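Local coordinates for protein LEC-6 (Caenorhabditis elegans, PDB 3VV1) that is a galectin that binds galactose-containing glycans, preferring saccharides in which the galactose is linked to fucose, at residues Y110-V115 against I121-N126. Sequence-based numbering, arbitrary orientation.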
loop_
_atom_site.group_PDB
_atom_site.type_symbol
_atom_site.label_atom_id
_atom_site.label_comp_id
_atom_site.label_asym_id
_atom_site.label_seq_id
_atom_site.Cartn_x
_atom_site.Cartn_y
_atom_site.Cartn_z
ATOM N N TYR A 110 15.246 -7.216 15.523
ATOM C CA TYR A 110 16.069 -7.137 14.299
ATOM C C TYR A 110 15.314 -6.405 13.221
ATOM O O TYR A 110 14.087 -6.577 13.045
ATOM C CB TYR A 110 16.368 -8.574 13.750
ATOM C CG TYR A 110 17.195 -9.335 14.757
ATOM C CD1 TYR A 110 18.562 -9.241 14.750
ATOM C CD2 TYR A 110 16.588 -10.129 15.759
ATOM C CE1 TYR A 110 19.340 -9.858 15.700
ATOM C CE2 TYR A 110 17.348 -10.762 16.706
ATOM C CZ TYR A 110 18.735 -10.611 16.702
ATOM O OH TYR A 110 19.502 -11.237 17.649
ATOM N N THR A 111 16.062 -5.650 12.427
ATOM C CA THR A 111 15.576 -5.111 11.199
ATOM C C THR A 111 16.079 -5.992 10.067
ATOM O O THR A 111 17.288 -6.128 9.853
ATOM C CB THR A 111 16.012 -3.659 11.021
ATOM O OG1 THR A 111 15.392 -2.836 12.015
ATOM C CG2 THR A 111 15.613 -3.143 9.597
ATOM N N LEU A 112 15.141 -6.632 9.393
ATOM C CA LEU A 112 15.473 -7.629 8.308
ATOM C C LEU A 112 14.961 -7.097 7.014
ATOM O O LEU A 112 13.785 -6.720 6.896
ATOM C CB LEU A 112 14.792 -8.972 8.649
ATOM C CG LEU A 112 14.843 -10.068 7.570
ATOM C CD1 LEU A 112 16.301 -10.476 7.414
ATOM C CD2 LEU A 112 13.956 -11.287 8.006
ATOM N N GLU A 113 15.869 -6.974 6.059
ATOM C CA GLU A 113 15.457 -6.416 4.751
ATOM C C GLU A 113 15.797 -7.367 3.634
ATOM O O GLU A 113 16.853 -7.991 3.640
ATOM C CB GLU A 113 16.148 -5.083 4.527
ATOM C CG GLU A 113 15.818 -4.099 5.607
ATOM C CD GLU A 113 16.645 -2.848 5.432
ATOM O OE1 GLU A 113 16.219 -1.946 4.622
ATOM O OE2 GLU A 113 17.777 -2.774 6.048
ATOM N N PHE A 114 14.911 -7.431 2.644
ATOM C CA PHE A 114 15.143 -8.179 1.417
ATOM C C PHE A 114 15.101 -7.129 0.279
ATOM O O PHE A 114 14.214 -6.268 0.239
ATOM C CB PHE A 114 13.977 -9.149 1.184
ATOM C CG PHE A 114 13.819 -10.202 2.286
ATOM C CD1 PHE A 114 13.143 -9.898 3.472
ATOM C CD2 PHE A 114 14.451 -11.459 2.170
ATOM C CE1 PHE A 114 13.053 -10.861 4.531
ATOM C CE2 PHE A 114 14.314 -12.441 3.183
ATOM C CZ PHE A 114 13.610 -12.126 4.361
ATOM N N VAL A 115 16.016 -7.272 -0.668
ATOM C CA VAL A 115 16.089 -6.315 -1.805
ATOM C C VAL A 115 16.226 -7.162 -3.053
ATOM O O VAL A 115 17.154 -7.986 -3.150
ATOM C CB VAL A 115 17.287 -5.356 -1.731
ATOM C CG1 VAL A 115 17.177 -4.302 -2.883
ATOM C CG2 VAL A 115 17.299 -4.678 -0.366
ATOM N N ILE A 121 18.194 -11.830 -4.662
ATOM C CA ILE A 121 17.530 -11.207 -3.516
ATOM C C ILE A 121 18.614 -11.114 -2.436
ATOM O O ILE A 121 19.079 -12.134 -1.924
ATOM C CB ILE A 121 16.299 -12.033 -3.070
ATOM C CG1 ILE A 121 15.284 -12.091 -4.254
ATOM C CG2 ILE A 121 15.706 -11.384 -1.777
ATOM C CD1 ILE A 121 14.142 -13.062 -4.025
ATOM N N SER A 122 18.976 -9.879 -2.084
ATOM C CA SER A 122 20.045 -9.586 -1.103
ATOM C C SER A 122 19.300 -9.430 0.243
ATOM O O SER A 122 18.219 -8.824 0.328
ATOM C CB SER A 122 20.766 -8.262 -1.444
ATOM O OG SER A 122 21.499 -8.501 -2.636
ATOM N N ILE A 123 19.893 -9.944 1.311
ATOM C CA ILE A 123 19.243 -10.002 2.631
ATOM C C ILE A 123 20.164 -9.320 3.631
ATOM O O ILE A 123 21.352 -9.653 3.667
ATOM C CB ILE A 123 18.982 -11.464 3.046
ATOM C CG1 ILE A 123 18.187 -12.215 1.945
ATOM C CG2 ILE A 123 18.204 -11.491 4.379
ATOM C CD1 ILE A 123 18.227 -13.716 2.203
ATOM N N PHE A 124 19.610 -8.360 4.411
ATOM C CA PHE A 124 20.366 -7.602 5.405
ATOM C C PHE A 124 19.758 -7.750 6.762
ATOM O O PHE A 124 18.551 -7.797 6.890
ATOM C CB PHE A 124 20.349 -6.103 5.001
ATOM C CG PHE A 124 20.923 -5.860 3.621
ATOM C CD1 PHE A 124 20.140 -6.152 2.485
ATOM C CD2 PHE A 124 22.248 -5.450 3.460
ATOM C CE1 PHE A 124 20.676 -5.965 1.202
ATOM C CE2 PHE A 124 22.815 -5.270 2.150
ATOM C CZ PHE A 124 21.986 -5.531 1.054
ATOM N N VAL A 125 20.620 -7.804 7.782
ATOM C CA VAL A 125 20.144 -7.868 9.164
ATOM C C VAL A 125 20.773 -6.683 9.880
ATOM O O VAL A 125 22.015 -6.550 9.882
ATOM C CB VAL A 125 20.558 -9.200 9.803
ATOM C CG1 VAL A 125 20.128 -9.210 11.288
ATOM C CG2 VAL A 125 19.861 -10.345 9.074
ATOM N N ASN A 126 19.961 -5.771 10.419
ATOM C CA ASN A 126 20.508 -4.619 11.161
ATOM C C ASN A 126 21.480 -3.819 10.306
ATOM O O ASN A 126 22.556 -3.385 10.743
ATOM C CB ASN A 126 21.082 -5.013 12.566
ATOM C CG ASN A 126 19.996 -5.477 13.533
ATOM O OD1 ASN A 126 18.824 -5.379 13.231
ATOM N ND2 ASN A 126 20.375 -5.910 14.699
HETATM O O HOH W 1 19.966 -7.806 -4.834
#
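E113 and F124 form the central hydrogen-bonded pair between strand residues 110-115 and 121-125, whose axes run antiparallel at 164°. Their two backbone bonds are matched, E113 N to F124 O and F124 N to E113 O both 2.9 Å. V115 and S122 repeat the pattern, although the bond from V115 N to S122 O is bent to 146°. At T111 one acceptor changes type: N126 N still reaches T111 O at 2.8 Å, but the return bond from T111 N, nearly straight, ends on the side-chain oxygen N126 OD1. N126 has left the strand with positive phi, and its carboxamide stands in for a backbone carbonyl; T111 N lies almost on the extension of the CG-OD1 bond.

Apolar contacts divide between two faces. L112, F114, I123 and V125 share one, where V125 CG1 approaches the Y110 ring obliquely, 3.8 Å from Y110 CD1. With CG swung opposite the backbone N (chi1 172°) and its outer torsion turned as well, L112 brings CD1 to I123 CG2 at 3.7 Å and to V125 CG2. F114 lies alongside I123, CD2 to CG1 3.8 Å, while I121 CG2 meets the ring edge. This layer continues onto L73 and F75 of strand 71-78 in the facing sheet. On the other face, V115 CG2 crosses to F124 CE1 at 3.9 Å.

Polar ends on that second face have partners beyond the pair: E113 OE1 salt-bridges R47 of strand 46-54, and S122 OG bonds D132 OD1 of strand 128-134. A water donates to S122 OG (2.8 Å) and, at greater length, to V115 O.

The hairpin thus has an apolar inner side packed against the facing sheet of the galectin beta sandwich and a mixed outer side tied to both neighbouring strands, while N126 prolongs the ladder by one bond pair, with its backbone N-H and its side-chain oxygen.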